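Local structure of DUF2442 domain-containing protein (Nitrosomonas europaea, 2AUW) at residues H59-W63 with E64-E68; V79-W82 with A83-A87; S105-T108 with A109-L113; A137-G140 with W141-T144. The protein is of unknown function but probably binds DNA. All coordinates share one frame; numbering follows the deposited sequence.

Contact 1 (H59-W63 with E64-E68); sequences HIAEW and EGSVE
One face of the His59 imidazole carries the carbonyl oxygen of Glu68, 3.4 Å above the ring plane and offset toward the rim, a contact and not a hydrogen bond, while the ring's NE2 corner donates to the Glu68 carboxylate. NE2 reaches Glu68 OE2 at 2.7 Å, on the anti lone pair of that oxygen and 18° out of the imidazole plane; ring and carboxylate planes stand 73° apart. The indole of Trp63 instead meets the backbone of Glu64 obliquely, with CE3 3.4 Å from Glu64 N. Glu68 reaches His59 on an extended chain, its CG lying opposite the main-chain N (chi1 173°). The Ala61 methyl lies alongside the carboxylate, CB 3.7 Å from Glu68 OE1.

Behind these groups runs a tight beta hairpin. His59 and Glu68 form an antiparallel hydrogen-bonded pair, N to O both ways, and Ile60 and Val67 a non-hydrogen-bonded one whose side chains face strand 11-16. Beyond them Ala61 N donates to Ser66 O at 2.9 Å. The chain then reverses through a classic gamma turn centred on Trp63, Glu64 N meeting Glu62 O from above the carbonyl plane, and through Gly65, whose positive phi suits glycine. The Glu64 chain bends back so that OE1 accepts from Ser66 N at 3.2 Å.

A water links Glu62 N to Glu68 OE2, so that oxygen has two donors, and OE1 takes the Thr72 amide. His59 ND1 is bonded to the carbonyl of Arg57; with both ring nitrogens facing acceptors, the imidazole is probably cationic and its pKa raised by Glu68.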
loop_
_atom_site.group_PDB
_atom_site.type_symbol
_atom_site.label_atom_id
_atom_site.label_comp_id
_atom_site.label_asym_id
_atom_site.label_seq_id
_atom_site.Cartn_x
_atom_site.Cartn_y
_atom_site.Cartn_z
ATOM N N HIS B 59 5.008 19.550 -23.142
ATOM C CA HIS B 59 5.468 19.805 -21.769
ATOM C C HIS B 59 4.665 18.924 -20.813
ATOM O O HIS B 59 3.751 18.215 -21.239
ATOM C CB HIS B 59 5.204 21.273 -21.429
ATOM C CG HIS B 59 3.794 21.699 -21.710
ATOM N ND1 HIS B 59 3.380 22.119 -22.959
ATOM C CD2 HIS B 59 2.696 21.719 -20.925
ATOM C CE1 HIS B 59 2.091 22.409 -22.916
ATOM N NE2 HIS B 59 1.657 22.186 -21.689
ATOM N N ILE B 60 4.997 18.964 -19.525
ATOM C CA ILE B 60 4.203 18.222 -18.527
ATOM C C ILE B 60 3.040 19.107 -18.075
ATOM O O ILE B 60 3.297 20.227 -17.639
ATOM C CB ILE B 60 5.060 17.810 -17.311
ATOM C CG1 ILE B 60 6.239 16.929 -17.732
ATOM C CG2 ILE B 60 4.185 17.150 -16.215
ATOM C CD1 ILE B 60 7.204 16.603 -16.608
ATOM N N ALA B 61 1.781 18.630 -18.190
ATOM C CA ALA B 61 0.578 19.417 -17.789
ATOM C C ALA B 61 0.624 19.887 -16.327
ATOM O O ALA B 61 0.959 19.098 -15.433
ATOM C CB ALA B 61 -0.731 18.635 -18.029
ATOM N N GLU B 62 0.291 21.166 -16.099
ATOM C CA GLU B 62 0.309 21.751 -14.745
ATOM C C GLU B 62 -0.582 20.916 -13.836
ATOM O O GLU B 62 -1.755 20.703 -14.152
ATOM C CB GLU B 62 -0.179 23.213 -14.713
ATOM C CG GLU B 62 -0.129 23.812 -13.296
ATOM C CD GLU B 62 -0.884 25.124 -13.114
ATOM O OE1 GLU B 62 -0.735 25.736 -12.035
ATOM O OE2 GLU B 62 -1.631 25.556 -14.017
ATOM N N TRP B 63 -0.011 20.464 -12.721
ATOM C CA TRP B 63 -0.707 19.637 -11.731
ATOM C C TRP B 63 -1.130 18.267 -12.263
ATOM O O TRP B 63 -0.777 17.262 -11.663
ATOM C CB TRP B 63 -1.937 20.342 -11.100
ATOM C CG TRP B 63 -2.756 19.375 -10.229
ATOM C CD1 TRP B 63 -2.438 18.922 -8.963
ATOM C CD2 TRP B 63 -3.970 18.701 -10.597
ATOM N NE1 TRP B 63 -3.402 18.038 -8.519
ATOM C CE2 TRP B 63 -4.356 17.889 -9.494
ATOM C CE3 TRP B 63 -4.788 18.725 -11.738
ATOM C CZ2 TRP B 63 -5.518 17.089 -9.515
ATOM C CZ3 TRP B 63 -5.954 17.921 -11.756
ATOM C CH2 TRP B 63 -6.303 17.125 -10.647
ATOM N N GLU B 64 -1.885 18.236 -13.365
ATOM C CA GLU B 64 -2.531 16.998 -13.833
ATOM C C GLU B 64 -1.507 15.946 -14.295
ATOM O O GLU B 64 -1.711 14.752 -14.098
ATOM C CB GLU B 64 -3.640 17.318 -14.867
ATOM C CG GLU B 64 -4.601 16.173 -15.157
ATOM C CD GLU B 64 -4.092 15.297 -16.283
ATOM O OE1 GLU B 64 -3.031 15.644 -16.862
ATOM O OE2 GLU B 64 -4.746 14.279 -16.593
ATOM N N GLY B 65 -0.385 16.394 -14.862
ATOM C CA GLY B 65 0.830 15.560 -14.968
ATOM C C GLY B 65 0.994 14.777 -16.270
ATOM O O GLY B 65 1.997 14.077 -16.458
ATOM N N SER B 66 0.015 14.887 -17.155
ATOM C CA SER B 66 0.088 14.201 -18.429
ATOM C C SER B 66 1.106 14.860 -19.362
ATOM O O SER B 66 1.726 15.890 -19.037
ATOM C CB SER B 66 -1.303 14.085 -19.080
ATOM O OG SER B 66 -1.716 15.296 -19.678
ATOM N N VAL B 67 1.317 14.216 -20.499
ATOM C CA VAL B 67 2.104 14.779 -21.579
ATOM C C VAL B 67 1.154 15.656 -22.365
ATOM O O VAL B 67 0.119 15.203 -22.813
ATOM C CB VAL B 67 2.724 13.657 -22.451
ATOM C CG1 VAL B 67 3.312 14.223 -23.763
ATOM C CG2 VAL B 67 3.794 12.900 -21.686
ATOM N N GLU B 68 1.485 16.937 -22.510
ATOM C CA GLU B 68 0.535 17.889 -23.034
ATOM C C GLU B 68 1.155 18.792 -24.099
ATOM O O GLU B 68 2.349 19.082 -24.059
ATOM C CB GLU B 68 -0.030 18.743 -21.887
ATOM C CG GLU B 68 -0.912 19.894 -22.375
ATOM C CD GLU B 68 -1.493 20.646 -21.218
ATOM O OE1 GLU B 68 -2.574 20.235 -20.746
ATOM O OE2 GLU B 68 -0.858 21.635 -20.784
HETATM O O HOH W 1 -1.363 22.655 -18.163
#

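Contact 2 (V79-W82 with A83-A87)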
loop_
_atom_site.group_PDB
_atom_site.type_symbol
_atom_site.label_atom_id
_atom_site.label_comp_id
_atom_site.label_asym_id
_atom_site.label_seq_id
_atom_site.Cartn_x
_atom_site.Cartn_y
_atom_site.Cartn_z
ATOM N N VAL B 79 1.732 6.718 -21.798
ATOM C CA VAL B 79 2.998 7.050 -22.503
ATOM C C VAL B 79 4.123 6.119 -22.089
ATOM O O VAL B 79 4.864 5.607 -22.923
ATOM C CB VAL B 79 3.419 8.523 -22.329
ATOM C CG1 VAL B 79 4.822 8.715 -22.942
ATOM C CG2 VAL B 79 2.398 9.433 -23.036
ATOM N N TYR B 80 4.218 5.866 -20.774
ATOM C CA TYR B 80 5.198 4.895 -20.268
ATOM C C TYR B 80 5.024 3.504 -20.919
ATOM O O TYR B 80 5.992 2.902 -21.429
ATOM C CB TYR B 80 5.078 4.844 -18.732
ATOM C CG TYR B 80 6.163 4.100 -18.041
ATOM C CD1 TYR B 80 7.358 4.756 -17.660
ATOM C CD2 TYR B 80 6.011 2.760 -17.722
ATOM C CE1 TYR B 80 8.361 4.077 -16.993
ATOM C CE2 TYR B 80 7.025 2.063 -17.070
ATOM C CZ TYR B 80 8.195 2.737 -16.710
ATOM O OH TYR B 80 9.155 2.020 -16.048
ATOM N N ALA B 81 3.787 2.993 -20.903
ATOM C CA ALA B 81 3.467 1.706 -21.551
ATOM C C ALA B 81 3.884 1.657 -23.031
ATOM O O ALA B 81 4.465 0.647 -23.481
ATOM C CB ALA B 81 1.982 1.404 -21.429
ATOM N N TRP B 82 3.595 2.727 -23.766
ATOM C CA TRP B 82 3.926 2.769 -25.216
ATOM C C TRP B 82 5.425 2.750 -25.405
ATOM O O TRP B 82 5.928 2.120 -26.339
ATOM C CB TRP B 82 3.375 4.021 -25.895
ATOM C CG TRP B 82 1.915 4.214 -25.717
ATOM C CD1 TRP B 82 1.013 3.251 -25.374
ATOM C CD2 TRP B 82 1.178 5.426 -25.867
ATOM N NE1 TRP B 82 -0.244 3.790 -25.280
ATOM C CE2 TRP B 82 -0.174 5.123 -25.575
ATOM C CE3 TRP B 82 1.519 6.748 -26.209
ATOM C CZ2 TRP B 82 -1.181 6.091 -25.610
ATOM C CZ3 TRP B 82 0.518 7.698 -26.262
ATOM C CH2 TRP B 82 -0.826 7.360 -25.944
ATOM N N ALA B 83 6.141 3.425 -24.496
ATOM C CA ALA B 83 7.591 3.487 -24.597
ATOM C C ALA B 83 8.146 2.083 -24.418
ATOM O O ALA B 83 9.040 1.638 -25.176
ATOM C CB ALA B 83 8.170 4.453 -23.533
ATOM N N LYS B 84 7.627 1.365 -23.412
ATOM C CA LYS B 84 8.065 -0.034 -23.180
ATOM C C LYS B 84 7.746 -0.945 -24.382
ATOM O O LYS B 84 8.613 -1.687 -24.895
ATOM C CB LYS B 84 7.444 -0.605 -21.901
ATOM C CG LYS B 84 7.989 0.035 -20.602
ATOM C CD LYS B 84 9.514 0.151 -20.654
ATOM C CE LYS B 84 10.090 0.854 -19.429
ATOM N NZ LYS B 84 10.321 -0.183 -18.422
ATOM N N GLU B 85 6.497 -0.882 -24.829
ATOM C CA GLU B 85 6.011 -1.699 -25.946
ATOM C C GLU B 85 6.817 -1.447 -27.233
ATOM O O GLU B 85 7.268 -2.397 -27.910
ATOM C CB GLU B 85 4.515 -1.437 -26.122
ATOM C CG GLU B 85 3.670 -2.015 -24.957
ATOM C CD GLU B 85 2.260 -1.474 -24.920
ATOM O OE1 GLU B 85 1.850 -0.878 -25.944
ATOM O OE2 GLU B 85 1.546 -1.648 -23.891
ATOM N N GLN B 86 7.092 -0.188 -27.517
ATOM C CA GLN B 86 7.901 0.163 -28.689
ATOM C C GLN B 86 9.354 -0.323 -28.609
ATOM O O GLN B 86 10.015 -0.448 -29.640
ATOM C CB GLN B 86 7.853 1.666 -28.962
ATOM C CG GLN B 86 6.517 2.153 -29.460
ATOM C CD GLN B 86 6.502 3.646 -29.648
ATOM O OE1 GLN B 86 7.556 4.276 -29.802
ATOM N NE2 GLN B 86 5.311 4.234 -29.618
ATOM N N ALA B 87 9.848 -0.592 -27.402
ATOM C CA ALA B 87 11.186 -1.164 -27.212
ATOM C C ALA B 87 11.158 -2.701 -27.195
ATOM O O ALA B 87 12.176 -3.350 -26.970
ATOM C CB ALA B 87 11.842 -0.602 -25.959
#
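The hydroxyl oxygen of Tyr80 is approached by Lys84 NZ, a weak bond of 3.4 Å, and also bonds Glu30, whose carboxylate makes a salt bridge to the same lysine. Lys84 gets there by bends at chi2 and chi4, its CE passing obliquely by the phenol, 3.8 Å from Tyr80 CZ. With CG opposite its backbone nitrogen (chi1 -169°), Tyr80 extends its ring toward Trp26 and Phe7, which meet it edge-to-face.

Round the helix, Ala81 O accepts from Glu85 N at 2.9 Å and is also brushed by Glu85 CG at 3.1 Å. The Glu85 carboxylate lies near Ala81 CB, and its OE2 bonds the hydroxyl of Ser91. Trp82 O takes the amide of Gln86 at 2.8 Å, while the Gln86 side chain leads on to the carbonyl of Asp35. The indole of Trp82 has Val79 N over its centre on one face and Glu85 OE1 at its edge.

Along helix 76-86, Tyr80, Trp82, Lys84 and Gln86 lie against strand 31-35, whereas Ala81 and Glu85 turn to helix 92-101. The Glu30 carboxylate, met by both Tyr80 OH and Lys84 NZ, would offset the lysine's charge and probably favours its protonated form within this largely buried setting.

Contact 3 (S105-T108 with A109-L113)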
loop_
_atom_site.group_PDB
_atom_site.type_symbol
_atom_site.label_atom_id
_atom_site.label_comp_id
_atom_site.label_asym_id
_atom_site.label_seq_id
_atom_site.Cartn_x
_atom_site.Cartn_y
_atom_site.Cartn_z
ATOM N N SER B 105 -7.787 -11.220 -9.786
ATOM C CA SER B 105 -7.358 -10.321 -8.718
ATOM C C SER B 105 -5.868 -10.560 -8.427
ATOM O O SER B 105 -5.264 -11.454 -9.029
ATOM C CB SER B 105 -8.140 -10.631 -7.432
ATOM O OG SER B 105 -7.800 -11.912 -6.916
ATOM N N LEU B 106 -5.296 -9.806 -7.489
ATOM C CA LEU B 106 -3.938 -10.082 -7.006
ATOM C C LEU B 106 -3.795 -11.556 -6.594
ATOM O O LEU B 106 -2.816 -12.211 -6.954
ATOM C CB LEU B 106 -3.571 -9.188 -5.823
ATOM C CG LEU B 106 -3.395 -7.686 -6.069
ATOM C CD1 LEU B 106 -2.847 -7.039 -4.801
ATOM C CD2 LEU B 106 -2.475 -7.374 -7.293
ATOM N N THR B 107 -4.784 -12.063 -5.847
ATOM C CA THR B 107 -4.790 -13.468 -5.405
ATOM C C THR B 107 -4.797 -14.462 -6.552
ATOM O O THR B 107 -3.914 -15.304 -6.620
ATOM C CB THR B 107 -5.969 -13.760 -4.419
ATOM O OG1 THR B 107 -5.788 -12.963 -3.246
ATOM C CG2 THR B 107 -5.976 -15.235 -4.016
ATOM N N THR B 108 -5.781 -14.360 -7.448
ATOM C CA THR B 108 -5.964 -15.354 -8.501
ATOM C C THR B 108 -4.853 -15.209 -9.573
ATOM O O THR B 108 -4.404 -16.220 -10.139
ATOM C CB THR B 108 -7.397 -15.345 -9.100
ATOM O OG1 THR B 108 -7.750 -14.030 -9.521
ATOM C CG2 THR B 108 -8.437 -15.818 -8.047
ATOM N N ALA B 109 -4.366 -13.984 -9.799
ATOM C CA ALA B 109 -3.210 -13.815 -10.713
ATOM C C ALA B 109 -1.950 -14.443 -10.121
ATOM O O ALA B 109 -1.208 -15.120 -10.816
ATOM C CB ALA B 109 -2.963 -12.333 -11.075
ATOM N N ALA B 110 -1.723 -14.235 -8.827
ATOM C CA ALA B 110 -0.558 -14.842 -8.158
ATOM C C ALA B 110 -0.626 -16.369 -8.228
ATOM O O ALA B 110 0.369 -17.027 -8.579
ATOM C CB ALA B 110 -0.450 -14.363 -6.696
ATOM N N GLU B 111 -1.798 -16.916 -7.919
ATOM C CA GLU B 111 -2.026 -18.356 -8.010
ATOM C C GLU B 111 -1.835 -18.874 -9.426
ATOM O O GLU B 111 -1.174 -19.899 -9.628
ATOM C CB GLU B 111 -3.418 -18.718 -7.465
ATOM C CG GLU B 111 -3.467 -18.586 -5.940
ATOM C CD GLU B 111 -4.863 -18.490 -5.346
ATOM O OE1 GLU B 111 -5.849 -18.228 -6.075
ATOM O OE2 GLU B 111 -4.963 -18.665 -4.117
ATOM N N ALA B 112 -2.396 -18.152 -10.396
ATOM C CA ALA B 112 -2.270 -18.479 -11.800
ATOM C C ALA B 112 -0.820 -18.656 -12.212
ATOM O O ALA B 112 -0.486 -19.667 -12.808
ATOM C CB ALA B 112 -2.921 -17.409 -12.653
ATOM N N LEU B 113 0.029 -17.679 -11.877
ATOM C CA LEU B 113 1.415 -17.633 -12.368
ATOM C C LEU B 113 2.407 -18.364 -11.464
ATOM O O LEU B 113 3.549 -18.644 -11.872
ATOM C CB LEU B 113 1.898 -16.176 -12.489
ATOM C CG LEU B 113 1.119 -15.275 -13.464
ATOM C CD1 LEU B 113 1.365 -13.763 -13.185
ATOM C CD2 LEU B 113 1.423 -15.684 -14.904
#
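Four successive i to i+4 bonds join Ser105-Thr108 to Ala109-Leu113 in one short alpha-helix that starts at Leu106. The first, Ala109 N to Ser105 O, is 2.8 Å long and close to straight at 160°. Ala110 N follows on Leu106 O, Glu111 N on Thr107 O, and Ala112 N on Thr108 O.

Ser105 is the N-cap, and its hydroxyl takes the amide of Thr108 in the first turn at 3.2 Å. In return Thr108 OG1, turned back between its own N and carbonyl carbon (chi1 53°), receives Ser105 N at 2.8 Å. These reciprocal bonds make a capping box, which holds chi1 of both side chains at the mouth of the helix.

Helix 106-113 and helix 117-124, separated by a short turn, match the first and second helices of a helix-turn-helix, consistent with the assigned DNA binding. Ala109 and Ala110 turn their methyls to Val120 of the second helix; small as they are, they also sit close over carbonyls of the preceding turn, Ala109 CB lying 3.2 Å from Ser105 O.

On the outer side Thr107 and Glu111 extend together, one turn apart. The methyl of Thr107, CG2, lies 3.6 Å from Glu111 OE2 in one of two deposited glutamate conformers, so this contact is uncertain. Thr107 OG1, set beside its own backbone N, bonds instead to Arg117 NE at the start of helix 117-124.

Contact 4 (A137-G140 with W141-T144)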
loop_
_atom_site.group_PDB
_atom_site.type_symbol
_atom_site.label_atom_id
_atom_site.label_comp_id
_atom_site.label_asym_id
_atom_site.label_seq_id
_atom_site.Cartn_x
_atom_site.Cartn_y
_atom_site.Cartn_z
ATOM N N ALA B 137 4.509 -16.769 -19.310
ATOM C CA ALA B 137 3.677 -17.479 -18.335
ATOM C C ALA B 137 2.228 -17.018 -18.363
ATOM O O ALA B 137 1.337 -17.873 -18.306
ATOM C CB ALA B 137 4.231 -17.374 -16.900
ATOM N N CYS B 138 1.992 -15.702 -18.471
ATOM C CA CYS B 138 0.613 -15.173 -18.611
ATOM C C CYS B 138 -0.087 -15.810 -19.809
ATOM O O CYS B 138 -1.200 -16.327 -19.670
ATOM C CB CYS B 138 0.561 -13.634 -18.703
ATOM S SG CYS B 138 1.231 -12.764 -17.252
ATOM N N LEU B 139 0.602 -15.822 -20.954
ATOM C CA LEU B 139 0.059 -16.371 -22.194
ATOM C C LEU B 139 -0.129 -17.895 -22.127
ATOM O O LEU B 139 -1.123 -18.422 -22.621
ATOM C CB LEU B 139 0.917 -15.962 -23.409
ATOM C CG LEU B 139 0.964 -14.459 -23.712
ATOM C CD1 LEU B 139 1.866 -14.155 -24.907
ATOM C CD2 LEU B 139 -0.428 -13.892 -23.914
ATOM N N GLY B 140 0.798 -18.595 -21.487
ATOM C CA GLY B 140 0.676 -20.035 -21.292
ATOM C C GLY B 140 -0.483 -20.411 -20.396
ATOM O O GLY B 140 -1.200 -21.379 -20.672
ATOM N N TRP B 141 -0.667 -19.649 -19.317
ATOM C CA TRP B 141 -1.803 -19.873 -18.443
ATOM C C TRP B 141 -3.109 -19.650 -19.214
ATOM O O TRP B 141 -4.056 -20.426 -19.087
ATOM C CB TRP B 141 -1.740 -18.971 -17.218
ATOM C CG TRP B 141 -2.911 -19.163 -16.291
ATOM C CD1 TRP B 141 -3.008 -20.051 -15.254
ATOM C CD2 TRP B 141 -4.143 -18.432 -16.317
ATOM N NE1 TRP B 141 -4.247 -19.937 -14.646
ATOM C CE2 TRP B 141 -4.957 -18.941 -15.273
ATOM C CE3 TRP B 141 -4.647 -17.401 -17.138
ATOM C CZ2 TRP B 141 -6.247 -18.439 -15.006
ATOM C CZ3 TRP B 141 -5.932 -16.908 -16.880
ATOM C CH2 TRP B 141 -6.719 -17.437 -15.813
ATOM N N GLU B 142 -3.157 -18.596 -20.017
ATOM C CA GLU B 142 -4.344 -18.323 -20.852
ATOM C C GLU B 142 -4.652 -19.431 -21.846
ATOM O O GLU B 142 -5.818 -19.680 -22.157
ATOM C CB GLU B 142 -4.173 -17.018 -21.619
ATOM C CG GLU B 142 -4.712 -15.832 -20.905
ATOM C CD GLU B 142 -4.906 -14.655 -21.830
ATOM O OE1 GLU B 142 -4.043 -14.423 -22.699
ATOM O OE2 GLU B 142 -5.913 -13.947 -21.662
ATOM N N ALA B 143 -3.609 -20.087 -22.344
ATOM C CA ALA B 143 -3.742 -21.137 -23.351
ATOM C C ALA B 143 -4.230 -22.460 -22.785
ATOM O O ALA B 143 -4.752 -23.294 -23.514
ATOM C CB ALA B 143 -2.424 -21.352 -24.057
ATOM N N THR B 144 -4.044 -22.654 -21.484
ATOM C CA THR B 144 -4.337 -23.930 -20.834
ATOM C C THR B 144 -5.466 -23.744 -19.820
ATOM O O THR B 144 -6.233 -24.670 -19.579
ATOM C CB THR B 144 -3.108 -24.453 -20.077
ATOM O OG1 THR B 144 -2.624 -23.415 -19.213
ATOM C CG2 THR B 144 -2.006 -24.849 -21.056
#
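Gly140 O is gripped from the following turn by Thr144, whose hydroxyl OG1 comes to 2.9 Å, tilted 23° from the carbonyl plane. The backbone amides of Thr144 and Ala143 add weak bonds to the same oxygen. The hydroxyl can fold back on the helix because OG1 sits between the threonine's N and carbonyl carbon (chi1 52°).

One turn earlier, Trp141 N donates to Ala137 O at 2.9 Å and Glu142 N to Cys138 O at 3.0 Å. The bond from Ala143 N to Leu139 O is less straight, 135° at the hydrogen, as the helical bonding frays. Cys138 O also lies at the edge of the Trp141 indole, near its plane. Leu139 CD2 lies 3.9 Å from Glu142 OE1, on the side that faces Arg101.

Further out, Glu142 OE2 forms a salt bridge with Arg101 and accepts from Asn102; its outstretched chain carries the carboxylate to the end of helix 92-101. Cys138 turns its thiol side to Phe95 and Trp98 of that helix. The indole of Trp141 lies against Leu104, Asn102 and Pro146.

Weakened main-chain bonds, with a threonine hydroxyl returning to the carbonyl four residues back, mark the C-terminal end of helix 132-144, which packs in the helical bundle around the probable helix-turn-helix.

In the fold
Contact 2, its centre about 6 Å from the chain's centre, is buried, and its charged ends are paired with other side chains; contact 4 lies on the surface, while contacts 1 and 3 are partly buried. The hairpin of contact 1 and the helix of contact 2 are consecutive and touch through Val67 CG2 and Val79 CG2, 4.0 Å apart. Contacts 3 and 4 belong to the helical half, where Ala112 CB packs on Trp141 NE1 at 3.5 Å and Leu113 reaches Ala137 and Cys138. Contact 1 lies across the chain's centre from both. Contact 3 opens a helix with a reciprocal capping box, whereas contact 4 ends one with a hydroxyl added to weak backbone bonds.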